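Local coordinates for protein dicer Related Helicase (Caenorhabditis elegans, PDB 6M6Q) that probably hydrolyses ATP as an RNA-binding helicase of the RIG-I-like receptor subfamily, this chain being its N-terminal, CARD-containing domain, at residues 190-203 with 258-270. Residues are numbered along the deposited sequence; the frame is centred on the assembly and turned at random. Where two conformers were deposited one is given.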
loop_
_atom_site.group_PDB
_atom_site.type_symbol
_atom_site.label_atom_id
_atom_site.label_comp_id
_atom_site.label_asym_id
_atom_site.label_seq_id
_atom_site.Cartn_x
_atom_site.Cartn_y
_atom_site.Cartn_z
ATOM N N VAL B 190 -8.900 -0.319 -2.606
ATOM C CA VAL B 190 -9.947 0.312 -3.455
ATOM C C VAL B 190 -10.557 1.492 -2.681
ATOM O O VAL B 190 -10.555 2.599 -3.227
ATOM C CB VAL B 190 -11.015 -0.697 -3.920
ATOM C CG1 VAL B 190 -11.965 -0.073 -4.934
ATOM C CG2 VAL B 190 -10.388 -1.946 -4.508
ATOM N N ALA B 191 -10.992 1.260 -1.438
ATOM C CA ALA B 191 -11.615 2.260 -0.537
ATOM C C ALA B 191 -10.661 3.438 -0.305
ATOM O O ALA B 191 -11.128 4.582 -0.241
ATOM C CB ALA B 191 -11.976 1.600 0.766
ATOM N N GLY B 192 -9.370 3.157 -0.182
ATOM C CA GLY B 192 -8.326 4.164 0.073
ATOM C C GLY B 192 -8.046 5.036 -1.143
ATOM O O GLY B 192 -7.726 6.217 -0.945
ATOM N N ALA B 193 -8.107 4.469 -2.348
ATOM C CA ALA B 193 -7.789 5.156 -3.625
ATOM C C ALA B 193 -9.025 5.899 -4.157
ATOM O O ALA B 193 -8.846 6.892 -4.883
ATOM C CB ALA B 193 -7.281 4.163 -4.634
ATOM N N ALA B 194 -10.225 5.428 -3.828
ATOM C CA ALA B 194 -11.497 5.961 -4.362
ATOM C C ALA B 194 -11.712 7.407 -3.897
ATOM O O ALA B 194 -11.231 7.772 -2.800
ATOM C CB ALA B 194 -12.647 5.080 -3.948
ATOM N N ARG B 195 -12.442 8.172 -4.708
ATOM C CA ARG B 195 -12.893 9.555 -4.404
ATOM C C ARG B 195 -14.430 9.548 -4.321
ATOM O O ARG B 195 -15.085 9.679 -5.384
ATOM C CB ARG B 195 -12.376 10.538 -5.465
ATOM C CG ARG B 195 -10.856 10.576 -5.623
ATOM C CD ARG B 195 -10.129 11.420 -4.578
ATOM N NE ARG B 195 -9.204 10.629 -3.764
ATOM C CZ ARG B 195 -7.918 10.410 -4.059
ATOM N NH1 ARG B 195 -7.385 10.943 -5.147
ATOM N NH2 ARG B 195 -7.172 9.669 -3.257
ATOM N N GLY B 196 -14.960 9.373 -3.114
ATOM C CA GLY B 196 -16.381 9.121 -2.824
ATOM C C GLY B 196 -17.320 10.141 -3.438
ATOM O O GLY B 196 -18.439 9.744 -3.771
ATOM N N MET B 197 -16.953 11.425 -3.479
ATOM C CA MET B 197 -17.898 12.499 -3.888
ATOM C C MET B 197 -18.387 12.251 -5.321
ATOM O O MET B 197 -19.594 12.394 -5.570
ATOM C CB MET B 197 -17.271 13.883 -3.802
ATOM C CG MET B 197 -18.259 14.908 -3.361
ATOM S SD MET B 197 -17.652 16.544 -3.556
ATOM C CE MET B 197 -18.720 17.405 -2.402
ATOM N N ILE B 198 -17.480 11.891 -6.218
ATOM C CA ILE B 198 -17.770 11.646 -7.661
ATOM C C ILE B 198 -18.591 10.344 -7.802
ATOM O O ILE B 198 -19.483 10.294 -8.663
ATOM C CB ILE B 198 -16.458 11.611 -8.471
ATOM C CG1 ILE B 198 -15.569 12.828 -8.184
ATOM C CG2 ILE B 198 -16.746 11.473 -9.958
ATOM C CD1 ILE B 198 -14.098 12.599 -8.472
ATOM N N ILE B 199 -18.347 9.353 -6.939
ATOM C CA ILE B 199 -19.108 8.069 -6.917
ATOM C C ILE B 199 -20.554 8.372 -6.470
ATOM O O ILE B 199 -21.487 7.843 -7.099
ATOM C CB ILE B 199 -18.412 7.019 -6.020
ATOM C CG1 ILE B 199 -16.942 6.833 -6.411
ATOM C CG2 ILE B 199 -19.166 5.700 -6.049
ATOM C CD1 ILE B 199 -16.078 6.207 -5.337
ATOM N N MET B 200 -20.736 9.224 -5.453
ATOM C CA MET B 200 -22.075 9.562 -4.889
ATOM C C MET B 200 -22.900 10.293 -5.966
ATOM O O MET B 200 -24.094 9.949 -6.124
ATOM C CB MET B 200 -21.937 10.427 -3.625
ATOM C CG MET B 200 -23.263 10.806 -2.946
ATOM S SD MET B 200 -23.817 9.611 -1.703
ATOM C CE MET B 200 -24.596 8.395 -2.760
ATOM N N LYS B 201 -22.267 11.193 -6.732
ATOM C CA LYS B 201 -22.922 12.009 -7.798
ATOM C C LYS B 201 -23.452 11.086 -8.908
ATOM O O LYS B 201 -24.615 11.283 -9.326
ATOM C CB LYS B 201 -21.939 13.045 -8.355
ATOM C CG LYS B 201 -22.417 13.824 -9.580
ATOM C CD LYS B 201 -21.517 15.014 -9.971
ATOM C CE LYS B 201 -20.102 14.625 -10.384
ATOM N NZ LYS B 201 -20.068 13.794 -11.619
ATOM N N HIS B 202 -22.643 10.125 -9.368
ATOM C CA HIS B 202 -22.971 9.236 -10.516
ATOM C C HIS B 202 -24.018 8.200 -10.102
ATOM O O HIS B 202 -24.863 7.852 -10.960
ATOM C CB HIS B 202 -21.718 8.572 -11.091
ATOM C CG HIS B 202 -20.903 9.483 -11.949
ATOM N ND1 HIS B 202 -19.589 9.793 -11.654
ATOM C CD2 HIS B 202 -21.208 10.172 -13.072
ATOM C CE1 HIS B 202 -19.114 10.613 -12.572
ATOM N NE2 HIS B 202 -20.081 10.852 -13.454
ATOM N N LEU B 203 -23.976 7.727 -8.852
ATOM C CA LEU B 203 -24.958 6.730 -8.346
ATOM C C LEU B 203 -26.321 7.415 -8.203
ATOM O O LEU B 203 -27.346 6.750 -8.437
ATOM C CB LEU B 203 -24.489 6.133 -7.011
ATOM C CG LEU B 203 -23.352 5.109 -7.093
ATOM C CD1 LEU B 203 -22.857 4.763 -5.696
ATOM C CD2 LEU B 203 -23.770 3.833 -7.843
ATOM N N LYS B 258 -20.787 20.795 1.771
ATOM C CA LYS B 258 -20.080 21.309 0.563
ATOM C C LYS B 258 -18.765 20.538 0.355
ATOM O O LYS B 258 -18.404 20.287 -0.819
ATOM C CB LYS B 258 -19.813 22.816 0.696
ATOM C CG LYS B 258 -19.958 23.614 -0.595
ATOM C CD LYS B 258 -18.734 23.589 -1.490
ATOM C CE LYS B 258 -19.078 23.794 -2.951
ATOM N NZ LYS B 258 -17.869 23.776 -3.806
ATOM N N LYS B 259 -18.070 20.197 1.446
ATOM C CA LYS B 259 -16.735 19.539 1.423
ATOM C C LYS B 259 -16.871 18.043 1.775
ATOM O O LYS B 259 -17.532 17.701 2.796
ATOM C CB LYS B 259 -15.783 20.260 2.381
ATOM C CG LYS B 259 -15.342 21.647 1.926
ATOM C CD LYS B 259 -14.247 22.267 2.788
ATOM C CE LYS B 259 -12.844 21.933 2.311
ATOM N NZ LYS B 259 -11.813 22.763 2.986
ATOM N N TRP B 260 -16.249 17.189 0.970
ATOM C CA TRP B 260 -16.132 15.724 1.201
ATOM C C TRP B 260 -14.928 15.439 2.097
ATOM O O TRP B 260 -14.151 16.367 2.340
ATOM C CB TRP B 260 -16.014 15.008 -0.132
ATOM C CG TRP B 260 -16.351 13.554 -0.091
ATOM C CD1 TRP B 260 -15.468 12.521 -0.141
ATOM C CD2 TRP B 260 -17.667 12.959 -0.073
ATOM N NE1 TRP B 260 -16.130 11.329 -0.142
ATOM C CE2 TRP B 260 -17.478 11.561 -0.107
ATOM C CE3 TRP B 260 -18.980 13.459 -0.041
ATOM C CZ2 TRP B 260 -18.544 10.663 -0.095
ATOM C CZ3 TRP B 260 -20.032 12.569 -0.041
ATOM C CH2 TRP B 260 -19.814 11.190 -0.073
ATOM N N SER B 261 -14.817 14.213 2.608
ATOM C CA SER B 261 -13.705 13.752 3.488
ATOM C C SER B 261 -13.342 12.302 3.155
ATOM O O SER B 261 -14.149 11.619 2.487
ATOM C CB SER B 261 -14.057 13.896 4.938
ATOM O OG SER B 261 -15.077 12.983 5.315
ATOM N N LEU B 262 -12.169 11.851 3.594
ATOM C CA LEU B 262 -11.697 10.468 3.363
ATOM C C LEU B 262 -12.573 9.509 4.173
ATOM O O LEU B 262 -12.776 8.355 3.707
ATOM C CB LEU B 262 -10.232 10.354 3.759
ATOM C CG LEU B 262 -9.262 11.142 2.895
ATOM C CD1 LEU B 262 -7.890 11.129 3.514
ATOM C CD2 LEU B 262 -9.216 10.590 1.489
ATOM N N HIS B 263 -13.112 9.985 5.305
ATOM C CA HIS B 263 -14.006 9.209 6.193
ATOM C C HIS B 263 -15.337 8.990 5.492
ATOM O O HIS B 263 -15.876 7.863 5.584
ATOM C CB HIS B 263 -14.198 9.879 7.556
ATOM C CG HIS B 263 -15.140 9.125 8.436
ATOM N ND1 HIS B 263 -14.891 7.824 8.846
ATOM C CD2 HIS B 263 -16.320 9.474 8.992
ATOM C CE1 HIS B 263 -15.868 7.421 9.626
ATOM N NE2 HIS B 263 -16.760 8.408 9.725
ATOM N N LYS B 264 -15.797 9.979 4.735
ATOM C CA LYS B 264 -17.064 9.871 3.985
ATOM C C LYS B 264 -16.927 8.809 2.889
ATOM O O LYS B 264 -17.883 8.047 2.713
ATOM C CB LYS B 264 -17.497 11.231 3.449
ATOM C CG LYS B 264 -18.279 12.054 4.459
ATOM C CD LYS B 264 -18.882 13.313 3.907
ATOM C CE LYS B 264 -19.687 14.054 4.944
ATOM N NZ LYS B 264 -18.846 14.440 6.096
ATOM N N THR B 265 -15.765 8.714 2.248
ATOM C CA THR B 265 -15.491 7.724 1.171
ATOM C C THR B 265 -15.555 6.312 1.774
ATOM O O THR B 265 -16.239 5.450 1.197
ATOM C CB THR B 265 -14.138 7.966 0.485
ATOM O OG1 THR B 265 -14.057 9.308 0.002
ATOM C CG2 THR B 265 -13.903 7.019 -0.676
ATOM N N LEU B 266 -14.906 6.099 2.918
ATOM C CA LEU B 266 -14.850 4.772 3.582
ATOM C C LEU B 266 -16.249 4.388 4.082
ATOM O O LEU B 266 -16.610 3.177 3.967
ATOM C CB LEU B 266 -13.832 4.813 4.727
ATOM C CG LEU B 266 -12.384 5.051 4.296
ATOM C CD1 LEU B 266 -11.440 4.848 5.459
ATOM C CD2 LEU B 266 -11.995 4.157 3.129
ATOM N N THR B 267 -17.028 5.371 4.546
ATOM C CA THR B 267 -18.367 5.149 5.132
ATOM C C THR B 267 -19.327 4.686 4.039
ATOM O O THR B 267 -20.222 3.908 4.370
ATOM C CB THR B 267 -18.844 6.388 5.888
ATOM O OG1 THR B 267 -17.881 6.628 6.912
ATOM C CG2 THR B 267 -20.206 6.225 6.520
ATOM N N MET B 268 -19.070 5.041 2.776
ATOM C CA MET B 268 -19.864 4.548 1.608
ATOM C C MET B 268 -19.653 3.038 1.429
ATOM O O MET B 268 -20.654 2.323 1.288
ATOM C CB MET B 268 -19.485 5.249 0.304
ATOM C CG MET B 268 -20.046 6.621 0.177
ATOM S SD MET B 268 -19.585 7.331 -1.401
ATOM C CE MET B 268 -20.968 6.835 -2.413
ATOM N N PHE B 269 -18.408 2.568 1.421
ATOM C CA PHE B 269 -18.063 1.127 1.287
ATOM C C PHE B 269 -18.552 0.360 2.520
ATOM O O PHE B 269 -18.991 -0.771 2.355
ATOM C CB PHE B 269 -16.562 0.949 1.060
ATOM C CG PHE B 269 -16.130 1.302 -0.336
ATOM C CD1 PHE B 269 -15.817 2.611 -0.666
ATOM C CD2 PHE B 269 -16.108 0.341 -1.337
ATOM C CE1 PHE B 269 -15.450 2.948 -1.958
ATOM C CE2 PHE B 269 -15.757 0.681 -2.632
ATOM C CZ PHE B 269 -15.419 1.982 -2.940
ATOM N N LEU B 270 -18.528 1.000 3.695
ATOM C CA LEU B 270 -19.053 0.436 4.964
ATOM C C LEU B 270 -20.548 0.186 4.807
ATOM O O LEU B 270 -20.989 -0.894 5.160
ATOM C CB LEU B 270 -18.765 1.407 6.118
ATOM C CG LEU B 270 -18.996 0.884 7.538
ATOM C CD1 LEU B 270 -17.894 -0.055 7.951
ATOM C CD2 LEU B 270 -19.075 2.018 8.543
#
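Thr265 and Gly196 are joined by the hydrogen bond that links 190-203 to 258-270: Gly196 N donates to Thr265 OG1 at 3.2 Å. Thr265 OG1 also accepts a hydrogen bond from Trp260 NE1, 2.9 Å away and nearly in the indole plane, so one hydroxyl serves two buried N-H groups and fixes the rotation of the ring. Chi1 of -55° sets this oxygen opposite the carbonyl carbon and sends CG2 over Ala194 O and Ala194 CB. Ser261, the N-cap of helix 262-271, accepts from Lys264 N through OG.

The indole lies flat against the first turn of helix 196-204. Met197 CA stands 3.9 Å from the centroid of its six-membered ring, a CH-pi contact over the face, while Met197 CB and CG run along the ring and CG meets Trp260 CE3 at 3.7 Å. Lys264 CB lies over the rim of the opposite face. Glycine suits position 196, where a CB would collide with Trp260 NE1 and Thr265 OG1. Were Trp260 an alanine, Met197 would probably lose the flat surface it lies on, and Thr265 OG1 one of its two donors.

Apolar packing fills both flanks. Met268 is a knob among Gly196, Ile199, Met200 and Leu203; its flexible thioether bends at chi3 (91°) to put CE 3.9 Å from Met200 CB. Beside the helix break, small Ala191 lets Leu266 CD2 reach its CB at 3.5 Å, and Ala191 CA sits over one face of Phe269.

The axes of 196-203 and 262-270 approach to 9.6 Å at 49°, and the contact ties two helices of the strand-free N-terminal domain together in its buried interior. Helix 301-310 packs on Ala194 and Ile199, helix 210-221 on Met200 and Leu203, and Trp34 of helix 33-42 on Leu266.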